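Local coordinates for protein dehydrogenase (Sinorhizobium meliloti, PDB 3UOE) that probably works as an oxidoreductase of the LDH2/MDH2 (malate/L-lactate dehydrogenase) family, at residues A198-M204 with I241-G245; G220-R225 with A236-A242. All coordinates share one frame; numbering follows the deposited sequence.

Interaction 1 (A198-M204 with I241-G245); sequences ATSIVSM and IAPFG
Ile241 meets the loop 198-204 with both branches: CG2 stands anti to the backbone N, while CG1 lies anti to the carbonyl carbon (chi1 -63°) and carries CD1 on in an extended chain. CG2 thereby reaches CG2 of Ile201 at 3.8 Å and CG1 of Val202 at 3.9 Å, the Val202 and Ile241 side chains crossing at about a right angle. Selenomethionine Met204 bends at chi2 and chi3, which swings its CE to 3.6 Å from CD1 of Ile241. A branched residue suits this buried place because it offers two methyls, CG2 for Ile201 and Val202 and CD1 for Met204. Replacing Ile241 with alanine would remove CG1, CG2 and CD1, and is likely to leave the Met204 methyl without its partner and a gap beside Val202 and Ile201.

Two nearly straight backbone bonds join the segments, both at 165°: Ile201 N donates a hydrogen bond to Ala242 O at 2.8 Å, and Phe244 N donates to Thr199 O at 3.0 Å. Thr199 O also lies at the edge of the Phe244 ring, 3.4 Å from CD1. Within the loop, Ser200 OG donates to Val202 O at 2.7 Å, a bond that ties Ser200 to the residue two positions on, while Thr199 OG1 is held by Asn180 O. The arrangement is an isolated beta bridge, Ser200 with Pro243, tying together the loops that lead into helices 204-213 and 246-264.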
loop_
_atom_site.group_PDB
_atom_site.type_symbol
_atom_site.label_atom_id
_atom_site.label_comp_id
_atom_site.label_asym_id
_atom_site.label_seq_id
_atom_site.Cartn_x
_atom_site.Cartn_y
_atom_site.Cartn_z
ATOM N N ALA A 198 2.228 9.250 3.640
ATOM C CA ALA A 198 2.781 9.672 2.372
ATOM C C ALA A 198 3.893 8.703 2.025
ATOM O O ALA A 198 4.623 8.237 2.907
ATOM C CB ALA A 198 3.328 11.094 2.468
ATOM N N THR A 199 4.017 8.394 0.742
ATOM C CA THR A 199 5.109 7.552 0.285
ATOM C C THR A 199 6.367 8.387 0.069
ATOM O O THR A 199 7.431 7.850 -0.250
ATOM C CB THR A 199 4.720 6.782 -0.994
ATOM O OG1 THR A 199 4.154 7.690 -1.941
ATOM C CG2 THR A 199 3.683 5.723 -0.664
ATOM N N SER A 200 6.241 9.704 0.230
ATOM C CA SER A 200 7.417 10.564 0.279
ATOM C C SER A 200 7.923 10.620 1.721
ATOM O O SER A 200 7.182 10.331 2.659
ATOM C CB SER A 200 7.107 11.966 -0.244
ATOM O OG SER A 200 6.045 12.561 0.483
ATOM N N ILE A 201 9.186 10.981 1.898
ATOM C CA ILE A 201 9.775 10.981 3.226
ATOM C C ILE A 201 9.205 12.127 4.063
ATOM O O ILE A 201 9.189 12.070 5.298
ATOM C CB ILE A 201 11.301 11.114 3.157
ATOM C CG1 ILE A 201 11.921 10.829 4.526
ATOM C CG2 ILE A 201 11.692 12.494 2.649
ATOM C CD1 ILE A 201 13.427 10.817 4.501
ATOM N N VAL A 202 8.746 13.166 3.373
ATOM C CA VAL A 202 8.100 14.295 4.016
ATOM C C VAL A 202 7.095 14.903 3.045
ATOM O O VAL A 202 7.170 14.668 1.833
ATOM C CB VAL A 202 9.131 15.360 4.459
ATOM C CG1 VAL A 202 9.687 16.115 3.262
ATOM C CG2 VAL A 202 8.509 16.316 5.435
ATOM N N SER A 203 6.149 15.667 3.583
ATOM C CA SER A 203 5.186 16.404 2.769
ATOM C C SER A 203 5.792 17.694 2.201
ATOM O O SER A 203 6.664 18.300 2.810
ATOM C CB SER A 203 3.959 16.751 3.611
ATOM O OG SER A 203 2.989 17.441 2.833
HETATM N N MSE A 204 5.329 18.120 1.030
HETATM C CA MSE A 204 5.757 19.415 0.503
HETATM C C MSE A 204 5.113 20.504 1.352
HETATM O O MSE A 204 5.707 21.566 1.591
HETATM C CB MSE A 204 5.362 19.573 -0.961
HETATM C CG MSE A 204 5.883 20.844 -1.617
HETATM SE SE MSE A 204 7.818 21.121 -1.396
HETATM C CE MSE A 204 8.533 20.081 -2.894
ATOM N N ILE A 241 11.610 15.802 -3.521
ATOM C CA ILE A 241 11.615 15.173 -2.218
ATOM C C ILE A 241 11.944 13.708 -2.414
ATOM O O ILE A 241 11.603 13.125 -3.442
ATOM C CB ILE A 241 10.232 15.327 -1.534
ATOM C CG1 ILE A 241 9.923 16.808 -1.289
ATOM C CG2 ILE A 241 10.176 14.556 -0.227
ATOM C CD1 ILE A 241 8.463 17.094 -0.932
ATOM N N ALA A 242 12.625 13.118 -1.439
ATOM C CA ALA A 242 12.952 11.697 -1.490
ATOM C C ALA A 242 11.744 10.847 -1.097
ATOM O O ALA A 242 10.867 11.304 -0.364
ATOM C CB ALA A 242 14.139 11.389 -0.579
ATOM N N PRO A 243 11.684 9.613 -1.609
ATOM C CA PRO A 243 10.689 8.642 -1.153
ATOM C C PRO A 243 11.069 8.193 0.250
ATOM O O PRO A 243 12.241 8.270 0.606
ATOM C CB PRO A 243 10.897 7.468 -2.113
ATOM C CG PRO A 243 12.365 7.584 -2.490
ATOM C CD PRO A 243 12.526 9.066 -2.686
ATOM N N PHE A 244 10.110 7.730 1.039
ATOM C CA PHE A 244 10.458 7.109 2.312
ATOM C C PHE A 244 10.847 5.671 2.015
ATOM O O PHE A 244 10.489 5.141 0.967
ATOM C CB PHE A 244 9.274 7.129 3.276
ATOM C CG PHE A 244 8.475 5.867 3.264
ATOM C CD1 PHE A 244 7.573 5.619 2.245
ATOM C CD2 PHE A 244 8.636 4.920 4.270
ATOM C CE1 PHE A 244 6.835 4.449 2.226
ATOM C CE2 PHE A 244 7.907 3.752 4.261
ATOM C CZ PHE A 244 6.998 3.513 3.240
ATOM N N GLY A 245 11.590 5.047 2.921
ATOM C CA GLY A 245 11.890 3.632 2.806
ATOM C C GLY A 245 12.643 3.246 1.548
ATOM O O GLY A 245 12.521 2.124 1.075
#

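Interaction 2 (G220-R225 with A236-A242); sequences GWAVDR and AQAGAIA
Three backbone hydrogen bonds hold Trp221, Ala222 and Val223 against Ala240, Ile241 and Ala242. Val223 and Ala240 form the hydrogen-bonded antiparallel pair: Val223 N donates to Ala240 O at 2.9 Å, and Ala240 N returns a bond of 3.1 Å to Val223 O. Beyond the non-hydrogen-bonded pair of Ala222 and Ile241, Ala242 N reaches Trp221 O at 3.0 Å and 167°.

CA-H...O contacts reinforce this pairing. Ala222 CA lies 3.2 Å from Ala240 O. Gly239 CA is equally near Val223 O, at 3.2 Å, and a side chain on Gly239 would run into that same oxygen and into Asp224, so glycine fits where the chains come closest. The Gly239 amide is bonded in turn to Ala236 O, closing the turn out of helix 233-237.

The apolar contacts are made by small side chains, which suits backbones this close. On one face, CB of Ala222 meets CB of Ala236 at 3.6 Å. On the other, Val223 sets CG1 anti to its carbonyl carbon (chi1 -66°), which leaves CG2 between the backbone N and the carbonyl carbon, beside Ala240, with CB of Ala240 4.1 Å from CG2.

Among the polar and charged groups, Arg225 brings NE and NH2 against CB of Ala238, at an oblique angle to the guanidinium plane, NH2 at 3.4 Å. Its backbone O accepts a bond from Arg314 of the second subunit. Asp224 turns away, its OD1 taking the amides of Asp226 and Arg228. Bonded through Ala222 to Thr230 on one side and paired with 240-241 on the other, strand 222-223 is the middle of a small three-stranded antiparallel sheet, with 229-230 and 240-241 as its outer strands.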
loop_
_atom_site.group_PDB
_atom_site.type_symbol
_atom_site.label_atom_id
_atom_site.label_comp_id
_atom_site.label_asym_id
_atom_site.label_seq_id
_atom_site.Cartn_x
_atom_site.Cartn_y
_atom_site.Cartn_z
ATOM N N GLY A 220 18.645 15.333 3.681
ATOM C CA GLY A 220 18.046 14.072 3.279
ATOM C C GLY A 220 16.588 14.152 2.851
ATOM O O GLY A 220 16.069 13.230 2.227
ATOM N N TRP A 221 15.914 15.245 3.183
ATOM C CA TRP A 221 14.523 15.409 2.771
ATOM C C TRP A 221 14.432 15.643 1.273
ATOM O O TRP A 221 13.592 15.048 0.597
ATOM C CB TRP A 221 13.863 16.582 3.514
ATOM C CG TRP A 221 13.425 16.254 4.913
ATOM C CD1 TRP A 221 13.749 15.145 5.630
ATOM C CD2 TRP A 221 12.615 17.070 5.776
ATOM N NE1 TRP A 221 13.177 15.204 6.873
ATOM C CE2 TRP A 221 12.485 16.369 6.994
ATOM C CE3 TRP A 221 11.994 18.314 5.634
ATOM C CZ2 TRP A 221 11.749 16.881 8.071
ATOM C CZ3 TRP A 221 11.263 18.819 6.706
ATOM C CH2 TRP A 221 11.146 18.100 7.908
ATOM N N ALA A 222 15.306 16.502 0.758
ATOM C CA ALA A 222 15.141 17.035 -0.588
ATOM C C ALA A 222 16.450 17.360 -1.296
ATOM O O ALA A 222 17.508 17.456 -0.679
ATOM C CB ALA A 222 14.252 18.274 -0.558
ATOM N N VAL A 223 16.350 17.528 -2.612
ATOM C CA VAL A 223 17.453 18.023 -3.425
ATOM C C VAL A 223 16.941 19.264 -4.116
ATOM O O VAL A 223 15.734 19.459 -4.213
ATOM C CB VAL A 223 17.902 17.003 -4.485
ATOM C CG1 VAL A 223 18.492 15.781 -3.823
ATOM C CG2 VAL A 223 16.732 16.621 -5.400
ATOM N N ASP A 224 17.842 20.114 -4.590
ATOM C CA ASP A 224 17.404 21.315 -5.291
ATOM C C ASP A 224 17.075 20.981 -6.738
ATOM O O ASP A 224 17.112 19.816 -7.133
ATOM C CB ASP A 224 18.447 22.430 -5.202
ATOM C CG ASP A 224 19.795 22.011 -5.738
ATOM O OD1 ASP A 224 19.837 21.267 -6.748
ATOM O OD2 ASP A 224 20.814 22.430 -5.146
ATOM N N ARG A 225 16.754 22.011 -7.514
ATOM C CA ARG A 225 16.364 21.858 -8.908
ATOM C C ARG A 225 17.462 21.228 -9.765
ATOM O O ARG A 225 17.186 20.691 -10.828
ATOM C CB ARG A 225 15.974 23.220 -9.490
ATOM C CG ARG A 225 17.072 24.273 -9.348
ATOM C CD ARG A 225 16.594 25.672 -9.746
ATOM N NE ARG A 225 15.656 26.248 -8.779
ATOM C CZ ARG A 225 15.274 27.523 -8.775
ATOM N NH1 ARG A 225 15.760 28.358 -9.684
ATOM N NH2 ARG A 225 14.421 27.965 -7.860
ATOM N N ALA A 236 14.516 23.414 -1.866
ATOM C CA ALA A 236 13.678 22.221 -1.859
ATOM C C ALA A 236 12.352 22.430 -2.596
ATOM O O ALA A 236 11.906 21.551 -3.322
ATOM C CB ALA A 236 13.433 21.754 -0.419
ATOM N N GLN A 237 11.726 23.594 -2.410
ATOM C CA GLN A 237 10.426 23.859 -3.023
ATOM C C GLN A 237 10.501 23.697 -4.540
ATOM O O GLN A 237 9.562 23.229 -5.178
ATOM C CB GLN A 237 9.906 25.258 -2.657
ATOM C CG GLN A 237 9.282 25.362 -1.258
ATOM C CD GLN A 237 8.628 26.722 -0.989
ATOM O OE1 GLN A 237 9.173 27.763 -1.336
ATOM N NE2 GLN A 237 7.459 26.707 -0.363
ATOM N N ALA A 238 11.634 24.081 -5.108
ATOM C CA ALA A 238 11.819 24.017 -6.546
ATOM C C ALA A 238 12.533 22.733 -6.946
ATOM O O ALA A 238 12.860 22.540 -8.123
ATOM C CB ALA A 238 12.598 25.238 -7.032
ATOM N N GLY A 239 12.772 21.859 -5.968
ATOM C CA GLY A 239 13.535 20.646 -6.200
ATOM C C GLY A 239 12.699 19.379 -6.201
ATOM O O GLY A 239 11.663 19.308 -6.855
ATOM N N ALA A 240 13.157 18.376 -5.458
ATOM C CA ALA A 240 12.453 17.106 -5.367
ATOM C C ALA A 240 12.663 16.446 -4.006
ATOM O O ALA A 240 13.740 16.527 -3.409
ATOM C CB ALA A 240 12.859 16.162 -6.511
ATOM N N ILE A 241 11.610 15.802 -3.521
ATOM C CA ILE A 241 11.615 15.173 -2.218
ATOM C C ILE A 241 11.944 13.708 -2.414
ATOM O O ILE A 241 11.603 13.125 -3.442
ATOM C CB ILE A 241 10.232 15.327 -1.534
ATOM C CG1 ILE A 241 9.923 16.808 -1.289
ATOM C CG2 ILE A 241 10.176 14.556 -0.227
ATOM C CD1 ILE A 241 8.463 17.094 -0.932
ATOM N N ALA A 242 12.625 13.118 -1.439
ATOM C CA ALA A 242 12.952 11.697 -1.490
ATOM C C ALA A 242 11.744 10.847 -1.097
ATOM O O ALA A 242 10.867 11.304 -0.364
ATOM C CB ALA A 242 14.139 11.389 -0.579
#

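In the fold
The second segments of interactions 1 and 2 run on from one another and share Ile241 and Ala242; the centres of the two contacts are about 10 Å apart. Ala242 serves both through its backbone, the amide N bonding in interaction 2 and the carbonyl O in interaction 1, so the loop 198-204 and the strand 222-223 are linked through one residue. They also touch directly: CE of Met204 lies 3.7 Å from Ala236 O, and CG2 of Val202 lies 3.9 Å from CZ3 of Trp221. Together they join the small three-stranded sheet to helix 204-213 and, past Phe244, to helix 246-264. Both reach the second subunit, interaction 1 at its Lys248 and interaction 2 at its Arg314.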